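Local coordinates for glycosyl hydrolases family 2, sugar binding domain protein (Bacteroides uniformis str. 3978 T3 ii, PDB 6D1P) that probably hydrolyses O-glycosidic bonds as a gut bacterial beta-glucuronidase of glycoside hydrolase family 2, at residues Pro70-Ala75 against Val337-Thr342; Leu109-Ala114 against Gly188-Tyr193; Met356-Ile361 against Ser615-Lys620; Glu653-Gly658 against Lys688-Gly693. One frame throughout, in Å; residues are numbered along the deposited sequence.

Contact 1 (Pro70-Ala75 against Val337-Thr342); sequences PHCFNA and VGAALT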
loop_
_atom_site.group_PDB
_atom_site.type_symbol
_atom_site.label_atom_id
_atom_site.label_comp_id
_atom_site.label_asym_id
_atom_site.label_seq_id
_atom_site.Cartn_x
_atom_site.Cartn_y
_atom_site.Cartn_z
ATOM N N PRO A 70 0.595 -20.872 5.038
ATOM C CA PRO A 70 -0.407 -19.857 4.683
ATOM C C PRO A 70 0.093 -18.428 4.869
ATOM O O PRO A 70 1.001 -18.170 5.657
ATOM C CB PRO A 70 -1.560 -20.148 5.642
ATOM C CG PRO A 70 -0.928 -20.795 6.804
ATOM C CD PRO A 70 0.219 -21.607 6.258
ATOM N N HIS A 71 -0.528 -17.503 4.145
ATOM C CA HIS A 71 -0.050 -16.136 4.057
ATOM C C HIS A 71 -1.232 -15.181 3.984
ATOM O O HIS A 71 -2.276 -15.492 3.394
ATOM C CB HIS A 71 0.847 -15.967 2.841
ATOM C CG HIS A 71 1.208 -14.548 2.568
ATOM N ND1 HIS A 71 0.495 -13.759 1.689
ATOM C CD2 HIS A 71 2.184 -13.764 3.084
ATOM C CE1 HIS A 71 1.034 -12.552 1.662
ATOM N NE2 HIS A 71 2.057 -12.531 2.500
ATOM N N CYS A 72 -1.053 -13.998 4.566
ATOM C CA CYS A 72 -2.147 -13.044 4.651
ATOM C C CYS A 72 -1.662 -11.645 4.293
ATOM O O CYS A 72 -0.614 -11.210 4.780
ATOM C CB CYS A 72 -2.750 -13.069 6.063
ATOM S SG CYS A 72 -4.040 -11.862 6.331
ATOM N N PHE A 73 -2.443 -10.940 3.452
ATOM C CA PHE A 73 -2.116 -9.564 3.072
ATOM C C PHE A 73 -1.906 -8.673 4.290
ATOM O O PHE A 73 -1.196 -7.669 4.212
ATOM C CB PHE A 73 -3.238 -8.922 2.237
ATOM C CG PHE A 73 -3.468 -9.541 0.878
ATOM C CD1 PHE A 73 -2.766 -10.659 0.455
ATOM C CD2 PHE A 73 -4.413 -8.987 0.028
ATOM C CE1 PHE A 73 -2.996 -11.210 -0.790
ATOM C CE2 PHE A 73 -4.656 -9.523 -1.217
ATOM C CZ PHE A 73 -3.954 -10.642 -1.632
ATOM N N ASN A 74 -2.548 -8.992 5.410
ATOM C CA ASN A 74 -2.697 -8.025 6.485
ATOM C C ASN A 74 -2.037 -8.513 7.770
ATOM O O ASN A 74 -2.416 -8.091 8.871
ATOM C CB ASN A 74 -4.178 -7.710 6.697
ATOM C CG ASN A 74 -4.916 -7.477 5.387
ATOM O OD1 ASN A 74 -5.655 -8.344 4.930
ATOM N ND2 ASN A 74 -4.717 -6.298 4.772
ATOM N N ALA A 75 -1.039 -9.400 7.617
ATOM C CA ALA A 75 -0.284 -9.933 8.745
ATOM C C ALA A 75 0.178 -8.832 9.692
ATOM O O ALA A 75 0.216 -9.029 10.910
ATOM C CB ALA A 75 0.917 -10.734 8.228
ATOM N N VAL A 337 0.099 -12.701 12.119
ATOM C CA VAL A 337 -0.245 -13.494 10.947
ATOM C C VAL A 337 -1.573 -13.099 10.326
ATOM O O VAL A 337 -1.929 -13.629 9.264
ATOM C CB VAL A 337 -0.231 -15.005 11.266
ATOM C CG1 VAL A 337 1.101 -15.389 11.879
ATOM C CG2 VAL A 337 -1.445 -15.396 12.193
ATOM N N GLY A 338 -2.313 -12.181 10.937
ATOM C CA GLY A 338 -3.669 -11.936 10.483
ATOM C C GLY A 338 -4.463 -13.229 10.525
ATOM O O GLY A 338 -4.597 -13.873 11.583
ATOM N N ALA A 339 -4.979 -13.646 9.359
ATOM C CA ALA A 339 -5.717 -14.898 9.237
ATOM C C ALA A 339 -4.829 -16.120 8.980
ATOM O O ALA A 339 -5.341 -17.242 8.944
ATOM C CB ALA A 339 -6.749 -14.782 8.106
ATOM N N ALA A 340 -3.520 -15.944 8.789
ATOM C CA ALA A 340 -2.651 -17.048 8.364
ATOM C C ALA A 340 -2.186 -17.881 9.568
ATOM O O ALA A 340 -1.004 -17.973 9.904
ATOM C CB ALA A 340 -1.475 -16.506 7.565
ATOM N N LEU A 341 -3.153 -18.532 10.203
ATOM C CA LEU A 341 -2.855 -19.441 11.291
ATOM C C LEU A 341 -2.440 -20.787 10.735
ATOM O O LEU A 341 -3.039 -21.290 9.778
ATOM C CB LEU A 341 -4.067 -19.608 12.211
ATOM C CG LEU A 341 -4.337 -18.452 13.179
ATOM C CD1 LEU A 341 -4.751 -17.185 12.442
ATOM C CD2 LEU A 341 -5.380 -18.846 14.251
ATOM N N THR A 342 -1.394 -21.355 11.329
ATOM C CA THR A 342 -0.976 -22.722 11.077
ATOM C C THR A 342 -1.820 -23.699 11.904
ATOM O O THR A 342 -2.487 -23.322 12.873
ATOM C CB THR A 342 0.504 -22.899 11.418
ATOM O OG1 THR A 342 0.700 -22.690 12.830
ATOM C CG2 THR A 342 1.363 -21.898 10.620
#
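Cys72 and Ala340 form the middle of this contact, in which two irregular loops bury about 331 Å² between them. The cysteine has SG anti to its own backbone N (chi1 176°), and this torsion aims the sulfur at the turn formed by Val337-Ala340. SG then receives two N-H groups. Asn74 N, from its own loop, lies 3.4 Å from SG, while Ala339 N across the contact makes a nearly straight but weak bond to the same SG at 3.6 Å. With a donor from each segment, the thiol links the loops only weakly, and the two would probably favour this rotation. One atom nearer the backbone, Cys72 CB packs 3.4 Å from Val337 O, the carbonyl that also accepts from Ala340 N and closes the type II' turn.

The methyl of Ala340, from the 337-342 segment, points into the 70-75 loop between Pro70 and Cys72: its CB is 3.5 Å from Pro70 O and 4.0 Å from Cys72 CB. Pro70, preceded by a cis peptide bond, continues the packing with its ring, bringing CG to 3.7 Å from Leu341 O. At the far end, Ala75 CB rests on the backbone of Val337. Gly338, with phi 57°, passes close beside Cys72 SG, where a beta carbon would clash with the sulfur. The polar ends of His71 and Asn74 turn to other partners, Tyr92 and Asp77 respectively. The arrangement is a type I turn, Cys72-Ala75, set against a type II' turn, and it joins the sugar-binding domain to the TIM-barrel loop between strand 321-329 and helix 343-356.

Contact 2 (Leu109-Ala114 against Gly188-Tyr193); sequences LEFEGA and GGLYRY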
loop_
_atom_site.group_PDB
_atom_site.type_symbol
_atom_site.label_atom_id
_atom_site.label_comp_id
_atom_site.label_asym_id
_atom_site.label_seq_id
_atom_site.Cartn_x
_atom_site.Cartn_y
_atom_site.Cartn_z
ATOM N N LEU A 109 -6.015 -28.417 -7.363
ATOM C CA LEU A 109 -5.615 -27.566 -6.258
ATOM C C LEU A 109 -6.830 -27.383 -5.364
ATOM O O LEU A 109 -7.911 -27.015 -5.839
ATOM C CB LEU A 109 -5.102 -26.224 -6.759
ATOM C CG LEU A 109 -3.831 -26.345 -7.593
ATOM C CD1 LEU A 109 -3.441 -24.988 -8.145
ATOM C CD2 LEU A 109 -2.711 -26.911 -6.738
ATOM N N GLU A 110 -6.665 -27.694 -4.093
ATOM C CA GLU A 110 -7.720 -27.577 -3.106
ATOM C C GLU A 110 -7.430 -26.369 -2.231
ATOM O O GLU A 110 -6.294 -26.194 -1.772
ATOM C CB GLU A 110 -7.798 -28.837 -2.244
ATOM C CG GLU A 110 -9.017 -29.677 -2.464
ATOM C CD GLU A 110 -9.212 -30.675 -1.342
ATOM O OE1 GLU A 110 -8.423 -30.627 -0.370
ATOM O OE2 GLU A 110 -10.153 -31.485 -1.422
ATOM N N PHE A 111 -8.457 -25.557 -1.986
ATOM C CA PHE A 111 -8.335 -24.343 -1.185
ATOM C C PHE A 111 -9.194 -24.503 0.057
ATOM O O PHE A 111 -10.426 -24.538 -0.043
ATOM C CB PHE A 111 -8.759 -23.110 -1.982
ATOM C CG PHE A 111 -7.926 -22.868 -3.197
ATOM C CD1 PHE A 111 -8.246 -23.470 -4.390
ATOM C CD2 PHE A 111 -6.824 -22.037 -3.143
ATOM C CE1 PHE A 111 -7.479 -23.253 -5.511
ATOM C CE2 PHE A 111 -6.048 -21.814 -4.262
ATOM C CZ PHE A 111 -6.370 -22.422 -5.445
ATOM N N GLU A 112 -8.555 -24.601 1.221
ATOM C CA GLU A 112 -9.320 -24.653 2.456
ATOM C C GLU A 112 -9.852 -23.282 2.836
ATOM O O GLU A 112 -10.745 -23.191 3.687
ATOM C CB GLU A 112 -8.470 -25.237 3.590
ATOM C CG GLU A 112 -7.958 -26.629 3.263
ATOM C CD GLU A 112 -7.224 -27.301 4.417
ATOM O OE1 GLU A 112 -7.096 -26.693 5.496
ATOM O OE2 GLU A 112 -6.770 -28.449 4.234
ATOM N N GLY A 113 -9.334 -22.226 2.213
ATOM C CA GLY A 113 -9.874 -20.897 2.406
ATOM C C GLY A 113 -8.970 -19.826 1.839
ATOM O O GLY A 113 -7.764 -19.848 2.090
ATOM N N ALA A 114 -9.528 -18.886 1.082
ATOM C CA ALA A 114 -8.753 -17.774 0.554
ATOM C C ALA A 114 -9.678 -16.578 0.400
ATOM O O ALA A 114 -10.826 -16.735 -0.031
ATOM C CB ALA A 114 -8.115 -18.132 -0.793
ATOM N N GLY A 188 -7.247 -10.701 3.289
ATOM C CA GLY A 188 -6.883 -11.093 1.937
ATOM C C GLY A 188 -5.767 -12.123 1.932
ATOM O O GLY A 188 -4.924 -12.154 2.832
ATOM N N GLY A 189 -5.773 -12.976 0.903
ATOM C CA GLY A 189 -4.664 -13.860 0.597
ATOM C C GLY A 189 -4.999 -15.327 0.827
ATOM O O GLY A 189 -6.133 -15.701 1.134
ATOM N N LEU A 190 -3.968 -16.164 0.666
ATOM C CA LEU A 190 -4.081 -17.619 0.818
ATOM C C LEU A 190 -3.779 -17.977 2.271
ATOM O O LEU A 190 -2.758 -18.572 2.627
ATOM C CB LEU A 190 -3.152 -18.330 -0.161
ATOM C CG LEU A 190 -3.451 -18.004 -1.636
ATOM C CD1 LEU A 190 -2.294 -18.388 -2.539
ATOM C CD2 LEU A 190 -4.754 -18.678 -2.105
ATOM N N TYR A 191 -4.693 -17.559 3.128
ATOM C CA TYR A 191 -4.466 -17.653 4.555
ATOM C C TYR A 191 -4.879 -18.993 5.126
ATOM O O TYR A 191 -4.695 -19.224 6.323
ATOM C CB TYR A 191 -5.175 -16.508 5.277
ATOM C CG TYR A 191 -6.597 -16.193 4.822
ATOM C CD1 TYR A 191 -7.642 -17.094 5.038
ATOM C CD2 TYR A 191 -6.904 -14.960 4.235
ATOM C CE1 TYR A 191 -8.944 -16.794 4.652
ATOM C CE2 TYR A 191 -8.187 -14.648 3.858
ATOM C CZ TYR A 191 -9.213 -15.568 4.061
ATOM O OH TYR A 191 -10.504 -15.259 3.684
ATOM N N ARG A 192 -5.425 -19.884 4.307
ATOM C CA ARG A 192 -5.593 -21.276 4.691
ATOM C C ARG A 192 -4.878 -22.136 3.668
ATOM O O ARG A 192 -4.648 -21.711 2.532
ATOM C CB ARG A 192 -7.061 -21.712 4.786
ATOM C CG ARG A 192 -7.824 -21.025 5.851
ATOM C CD ARG A 192 -9.205 -21.630 5.949
ATOM N NE ARG A 192 -10.086 -20.770 6.720
ATOM C CZ ARG A 192 -11.401 -20.736 6.576
ATOM N NH1 ARG A 192 -11.978 -21.528 5.688
ATOM N NH2 ARG A 192 -12.140 -19.914 7.314
ATOM N N TYR A 193 -4.563 -23.357 4.095
ATOM C CA TYR A 193 -3.737 -24.255 3.311
ATOM C C TYR A 193 -4.285 -24.469 1.909
ATOM O O TYR A 193 -5.501 -24.576 1.692
ATOM C CB TYR A 193 -3.619 -25.602 4.020
ATOM C CG TYR A 193 -2.823 -25.515 5.302
ATOM C CD1 TYR A 193 -1.493 -25.093 5.286
ATOM C CD2 TYR A 193 -3.396 -25.857 6.528
ATOM C CE1 TYR A 193 -0.763 -25.006 6.448
ATOM C CE2 TYR A 193 -2.672 -25.785 7.689
ATOM C CZ TYR A 193 -1.357 -25.352 7.651
ATOM O OH TYR A 193 -0.626 -25.259 8.820
HETATM O O HOH W 1 -6.837 -21.999 0.634
#
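Arg192 lies along the backbone of Glu112 and Gly113. CB sits 3.4 Å from Gly113 O, the same oxygen that accepts from Arg192 N. With CG anti to the carbonyl carbon (chi1 -65°), the chain runs extended past Gly113 CA, which is 4.0 Å from CG. CD then comes within 3.2 Å of Glu112 O. NE and CZ pass by the same Glu112 O before NH1 donates to it at 2.9 Å with an N-H...O angle of 163°, the bond lying in both the carbonyl and the guanidinium plane. NH1 also bonds Tyr134 O, while NH2 forms a salt bridge with Glu332. An alanine here would probably leave Glu112 O and the Glu332 carboxylate without their guanidinium partner. Glu112 N donates to Tyr193 O at 3.1 Å, and a water accepts from Gly113 N and donates to Arg192 O, bridging the segments. Leu190 CD2 adds apolar packing, touching Ala114 CB at 3.6 Å and meeting the Phe111 ring at its edge. The first segment finishes strand 106-111 and the second leads into its antiparallel neighbour 194-199, in the beta-sandwich sugar-binding domain typical of family 2, with Arg192 reaching across to the TIM-barrel domain.

Contact 3 (Met356-Ile361 against Ser615-Lys620); sequences MGANFI and SYWSSK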
loop_
_atom_site.group_PDB
_atom_site.type_symbol
_atom_site.label_atom_id
_atom_site.label_comp_id
_atom_site.label_asym_id
_atom_site.label_seq_id
_atom_site.Cartn_x
_atom_site.Cartn_y
_atom_site.Cartn_z
ATOM N N MET A 356 -9.977 -23.904 29.532
ATOM C CA MET A 356 -10.704 -22.880 30.266
ATOM C C MET A 356 -12.032 -23.425 30.788
ATOM O O MET A 356 -12.621 -22.846 31.704
ATOM C CB MET A 356 -10.934 -21.657 29.371
ATOM C CG MET A 356 -11.461 -20.414 30.094
ATOM S SD MET A 356 -11.899 -19.065 28.936
ATOM C CE MET A 356 -12.957 -19.968 27.804
ATOM N N GLY A 357 -12.496 -24.547 30.251
ATOM C CA GLY A 357 -13.711 -25.158 30.725
ATOM C C GLY A 357 -14.925 -24.861 29.892
ATOM O O GLY A 357 -16.028 -25.239 30.296
ATOM N N ALA A 358 -14.758 -24.175 28.759
ATOM C CA ALA A 358 -15.829 -24.006 27.792
ATOM C C ALA A 358 -16.237 -25.350 27.224
ATOM O O ALA A 358 -15.441 -26.282 27.146
ATOM C CB ALA A 358 -15.391 -23.087 26.640
ATOM N N ASN A 359 -17.497 -25.443 26.809
ATOM C CA ASN A 359 -17.961 -26.620 26.088
ATOM C C ASN A 359 -18.636 -26.247 24.776
ATOM O O ASN A 359 -19.184 -27.124 24.106
ATOM C CB ASN A 359 -18.903 -27.478 26.962
ATOM C CG ASN A 359 -20.163 -26.726 27.432
ATOM O OD1 ASN A 359 -20.521 -25.662 26.920
ATOM N ND2 ASN A 359 -20.852 -27.309 28.412
ATOM N N PHE A 360 -18.555 -24.981 24.370
ATOM C CA PHE A 360 -19.387 -24.460 23.304
ATOM C C PHE A 360 -18.662 -23.285 22.663
ATOM O O PHE A 360 -18.035 -22.484 23.359
ATOM C CB PHE A 360 -20.747 -24.034 23.884
ATOM C CG PHE A 360 -21.771 -23.643 22.852
ATOM C CD1 PHE A 360 -21.873 -24.329 21.654
ATOM C CD2 PHE A 360 -22.660 -22.611 23.104
ATOM C CE1 PHE A 360 -22.834 -23.981 20.709
ATOM C CE2 PHE A 360 -23.622 -22.257 22.168
ATOM C CZ PHE A 360 -23.706 -22.938 20.966
ATOM N N ILE A 361 -18.743 -23.176 21.342
ATOM C CA ILE A 361 -18.088 -22.065 20.672
ATOM C C ILE A 361 -18.876 -21.693 19.421
ATOM O O ILE A 361 -19.354 -22.561 18.681
ATOM C CB ILE A 361 -16.618 -22.406 20.352
ATOM C CG1 ILE A 361 -15.893 -21.180 19.770
ATOM C CG2 ILE A 361 -16.528 -23.637 19.437
ATOM C CD1 ILE A 361 -14.373 -21.366 19.687
ATOM N N SER A 615 -11.997 -20.823 36.791
ATOM C CA SER A 615 -12.381 -21.184 38.143
ATOM C C SER A 615 -13.842 -21.609 38.227
ATOM O O SER A 615 -14.198 -22.362 39.137
ATOM C CB SER A 615 -12.122 -20.015 39.087
ATOM O OG SER A 615 -13.007 -18.957 38.820
ATOM N N TYR A 616 -14.686 -21.157 37.294
ATOM C CA TYR A 616 -16.102 -21.516 37.285
ATOM C C TYR A 616 -16.400 -22.722 36.412
ATOM O O TYR A 616 -17.350 -23.459 36.683
ATOM C CB TYR A 616 -16.944 -20.342 36.782
ATOM C CG TYR A 616 -17.421 -19.348 37.819
ATOM C CD1 TYR A 616 -18.625 -19.542 38.486
ATOM C CD2 TYR A 616 -16.699 -18.193 38.095
ATOM C CE1 TYR A 616 -19.087 -18.626 39.424
ATOM C CE2 TYR A 616 -17.154 -17.267 39.033
ATOM C CZ TYR A 616 -18.357 -17.493 39.692
ATOM O OH TYR A 616 -18.843 -16.590 40.619
ATOM N N TRP A 617 -15.608 -22.952 35.374
ATOM C CA TRP A 617 -15.984 -23.907 34.344
ATOM C C TRP A 617 -15.118 -25.145 34.307
ATOM O O TRP A 617 -15.592 -26.206 33.889
ATOM C CB TRP A 617 -15.933 -23.242 32.954
ATOM C CG TRP A 617 -17.051 -22.292 32.682
ATOM C CD1 TRP A 617 -18.097 -21.978 33.516
ATOM C CD2 TRP A 617 -17.262 -21.547 31.476
ATOM N NE1 TRP A 617 -18.940 -21.077 32.900
ATOM C CE2 TRP A 617 -18.452 -20.797 31.649
ATOM C CE3 TRP A 617 -16.565 -21.442 30.264
ATOM C CZ2 TRP A 617 -18.948 -19.944 30.659
ATOM C CZ3 TRP A 617 -17.069 -20.582 29.270
ATOM C CH2 TRP A 617 -18.245 -19.853 29.481
ATOM N N SER A 618 -13.853 -25.023 34.681
ATOM C CA SER A 618 -12.929 -26.139 34.567
ATOM C C SER A 618 -13.149 -27.127 35.705
ATOM O O SER A 618 -13.382 -26.729 36.852
ATOM C CB SER A 618 -11.488 -25.641 34.595
ATOM O OG SER A 618 -10.605 -26.717 34.369
ATOM N N SER A 619 -13.071 -28.419 35.377
ATOM C CA SER A 619 -13.055 -29.461 36.398
ATOM C C SER A 619 -11.663 -29.698 36.974
ATOM O O SER A 619 -11.538 -30.375 37.998
ATOM C CB SER A 619 -13.629 -30.766 35.831
ATOM O OG SER A 619 -13.208 -30.996 34.493
ATOM N N LYS A 620 -10.624 -29.128 36.376
ATOM C CA LYS A 620 -9.261 -29.388 36.810
ATOM C C LYS A 620 -8.862 -28.404 37.903
ATOM O O LYS A 620 -8.930 -27.184 37.682
ATOM C CB LYS A 620 -8.286 -29.283 35.651
ATOM C CG LYS A 620 -6.929 -29.826 36.017
ATOM C CD LYS A 620 -5.780 -29.210 35.260
ATOM C CE LYS A 620 -4.500 -29.930 35.663
ATOM N NZ LYS A 620 -3.317 -29.304 35.075
#
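Trp617 packs against the backbone that leaves helix 343-356, and most of the contact depends on it, Ser618 adding a smaller backbone touch. The tight part starts at the tryptophan's beta carbon: CB lies 3.3 Å from Gly357 O and 3.6 Å from Met356 O. The second torsion is close to zero (chi2 -1°), which eclipses CD1 with CA and carries the six-membered half of the indole toward the backbone of Gly357-Ala358. There CE3 approaches Ala358 N at 3.6 Å, and CZ3 touches Ala358 CB at 4.0 Å. Met356 adds a looser touch from its tip, with CE 4.4 Å from CZ3 of the indole. Gly357 permits the close passage: it ends its helix in a Schellman motif at phi 99°, and a beta carbon on it would run into the Trp617-Ser618 peptide. An alanine in place of Trp617 would probably open a gap over Ala358 and leave the Met356 methyl without its aromatic neighbour.

The other end is loose. No hydrogen bond joins the two segments, and past Ser618 the chain moves off towards solvent, with Ser619 and Lys620 exposed. Order there is local: Ser618 OG accepts from Lys620 N at 3.1 Å, an ST turn just after the helix.

Around the indole, Phe613 of the same helix makes an edge-to-face contact and Arg326 a cation-pi one, while Arg326 NH2 also bonds Gly357 O. Helix 609-617 thus packs at the turn between helix 343-356 and barrel strand 360-362, with Leu561 of helix 550-564 also touching Trp617 and strand 321-329 supplying the arginine.

Contact 4 (Glu653-Gly658 against Lys688-Gly693); sequences ELFVNG and KITATG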
loop_
_atom_site.group_PDB
_atom_site.type_symbol
_atom_site.label_atom_id
_atom_site.label_comp_id
_atom_site.label_asym_id
_atom_site.label_seq_id
_atom_site.Cartn_x
_atom_site.Cartn_y
_atom_site.Cartn_z
ATOM N N GLU A 653 -6.587 -20.968 51.328
ATOM C CA GLU A 653 -6.004 -20.158 52.381
ATOM C C GLU A 653 -5.068 -19.119 51.774
ATOM O O GLU A 653 -4.248 -19.438 50.902
ATOM C CB GLU A 653 -5.264 -21.024 53.401
ATOM C CG GLU A 653 -4.652 -20.198 54.520
ATOM C CD GLU A 653 -4.284 -21.016 55.752
ATOM O OE1 GLU A 653 -4.137 -20.370 56.815
ATOM O OE2 GLU A 653 -4.155 -22.269 55.650
ATOM N N LEU A 654 -5.198 -17.884 52.249
ATOM C CA LEU A 654 -4.383 -16.772 51.808
ATOM C C LEU A 654 -3.320 -16.482 52.853
ATOM O O LEU A 654 -3.585 -16.549 54.058
ATOM C CB LEU A 654 -5.243 -15.525 51.582
ATOM C CG LEU A 654 -4.519 -14.393 50.861
ATOM C CD1 LEU A 654 -4.303 -14.766 49.400
ATOM C CD2 LEU A 654 -5.270 -13.076 51.002
ATOM N N PHE A 655 -2.118 -16.162 52.388
ATOM C CA PHE A 655 -1.044 -15.724 53.266
ATOM C C PHE A 655 -0.517 -14.404 52.737
ATOM O O PHE A 655 -0.272 -14.269 51.532
ATOM C CB PHE A 655 0.104 -16.737 53.339
ATOM C CG PHE A 655 -0.321 -18.144 53.653
ATOM C CD1 PHE A 655 -0.280 -18.621 54.958
ATOM C CD2 PHE A 655 -0.696 -19.010 52.640
ATOM C CE1 PHE A 655 -0.650 -19.933 55.245
ATOM C CE2 PHE A 655 -1.076 -20.321 52.920
ATOM C CZ PHE A 655 -1.049 -20.780 54.225
ATOM N N VAL A 656 -0.338 -13.442 53.634
ATOM C CA VAL A 656 0.237 -12.148 53.306
ATOM C C VAL A 656 1.480 -11.949 54.170
ATOM O O VAL A 656 1.392 -11.954 55.408
ATOM C CB VAL A 656 -0.777 -11.017 53.511
ATOM C CG1 VAL A 656 -0.161 -9.674 53.125
ATOM C CG2 VAL A 656 -2.012 -11.308 52.687
ATOM N N ASN A 657 2.639 -11.799 53.515
ATOM C CA ASN A 657 3.919 -11.582 54.200
ATOM C C ASN A 657 4.170 -12.648 55.271
ATOM O O ASN A 657 4.617 -12.355 56.381
ATOM C CB ASN A 657 3.980 -10.168 54.791
ATOM C CG ASN A 657 4.109 -9.092 53.722
ATOM O OD1 ASN A 657 4.631 -9.346 52.634
ATOM N ND2 ASN A 657 3.647 -7.881 54.031
ATOM N N GLY A 658 3.866 -13.905 54.931
ATOM C CA GLY A 658 3.998 -15.022 55.844
ATOM C C GLY A 658 2.839 -15.237 56.802
ATOM O O GLY A 658 2.703 -16.343 57.338
ATOM N N LYS A 688 4.579 -9.800 49.740
ATOM C CA LYS A 688 4.406 -11.150 49.222
ATOM C C LYS A 688 3.023 -11.653 49.614
ATOM O O LYS A 688 2.614 -11.523 50.771
ATOM C CB LYS A 688 5.490 -12.088 49.740
ATOM C CG LYS A 688 5.546 -13.411 49.000
ATOM C CD LYS A 688 6.845 -14.144 49.323
ATOM C CE LYS A 688 6.569 -15.529 49.895
ATOM N NZ LYS A 688 7.764 -16.078 50.646
ATOM N N ILE A 689 2.293 -12.175 48.635
ATOM C CA ILE A 689 0.939 -12.678 48.823
ATOM C C ILE A 689 0.912 -14.075 48.241
ATOM O O ILE A 689 1.228 -14.265 47.063
ATOM C CB ILE A 689 -0.117 -11.787 48.152
ATOM C CG1 ILE A 689 -0.306 -10.499 48.951
ATOM C CG2 ILE A 689 -1.444 -12.529 48.016
ATOM C CD1 ILE A 689 -0.458 -9.263 48.099
ATOM N N THR A 690 0.578 -15.055 49.066
ATOM C CA THR A 690 0.505 -16.424 48.594
ATOM C C THR A 690 -0.849 -17.004 48.947
ATOM O O THR A 690 -1.548 -16.517 49.838
ATOM C CB THR A 690 1.605 -17.293 49.200
ATOM O OG1 THR A 690 1.391 -17.388 50.613
ATOM C CG2 THR A 690 2.971 -16.689 48.923
ATOM N N ALA A 691 -1.185 -18.082 48.252
ATOM C CA ALA A 691 -2.439 -18.782 48.445
ATOM C C ALA A 691 -2.206 -20.272 48.308
ATOM O O ALA A 691 -1.402 -20.720 47.482
ATOM C CB ALA A 691 -3.511 -18.341 47.429
ATOM N N THR A 692 -2.931 -21.034 49.119
ATOM C CA THR A 692 -2.972 -22.476 48.982
ATOM C C THR A 692 -4.427 -22.924 48.939
ATOM O O THR A 692 -5.239 -22.536 49.786
ATOM C CB THR A 692 -2.210 -23.164 50.121
ATOM O OG1 THR A 692 -0.836 -22.756 50.076
ATOM C CG2 THR A 692 -2.287 -24.674 49.972
ATOM N N GLY A 693 -4.756 -23.698 47.924
ATOM C CA GLY A 693 -6.077 -24.257 47.771
ATOM C C GLY A 693 -5.981 -25.740 48.037
ATOM O O GLY A 693 -4.961 -26.375 47.744
#
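Glu653 and Thr692 bond each other twice through their backbones, as do Phe655 and Thr690, and these reciprocal bonds identify them as the hydrogen-bonded pairs of an antiparallel arrangement. Phe655 N to Thr690 O measures 2.6 Å, and Thr690 N to Phe655 O 2.7 Å. The short segments run 162° apart, with axes approaching to 4.6 Å. Asn657 extends the bonding as its strand ends: its N donates to Lys688 O at 2.8 Å, and its side-chain OD1 takes the return bond from Lys688 N at 2.9 Å, in place of a backbone carbonyl. Chi1 of -71° brings the amide back to that N-H, although the CB bond points away, and ND2 meets Asn687.

CA-H...O contacts occur at the non-hydrogen-bonded positions, for example from Ala691 CA to Glu653 O. The two strands are neighbours in the mixed sheet of the DUF4982 domain, whose clan consists of immunoglobulin-like beta-sandwiches; strand 659-665 continues the sheet beyond 651-656, and strand 698-709 continues it beyond 685-695.

Apolar contacts lie on the buried face. Leu654 CD1 packs obliquely on Ile689 CG2 at 3.9 Å and also nears Ala691 CB, while Val656 and Ile689 lie side by side. Trp678 and Val680 of strand 677-680 touch Leu654 and Val656 there.

Aromatic-hydroxyl packing occupies the opposite face. Thr690 OG1 sits 3.1 Å from Phe655 CB, and Thr692 OG1 stands at the edge of the phenyl ring, near its plane, 3.8 Å from CE2. The Thr692 hydroxyl has its hydrogen bond with Asp701.

Overall arrangement
Contacts 1 and 2 form one continuous region, their centres about 10 Å apart. Two probable backbone hydrogen bonds join them, Phe73 N to Gly188 O at 2.8 Å and His71 N to Leu190 O at 2.9 Å, and Pro70 CB packs on Tyr191 O. Contact 1 also approaches metals: the Leu341 side chain is about 7 Å from a sodium ion and that of Asn74 about 8 Å from a potassium ion. Contact 3, within the TIM-barrel domain, which in this family carries the active site, has its centre about 29 Å from that of contact 1. Contact 4 belongs to the peripheral DUF4982 domain, centred about 25 Å from contact 3 and about 51 Å from contact 2.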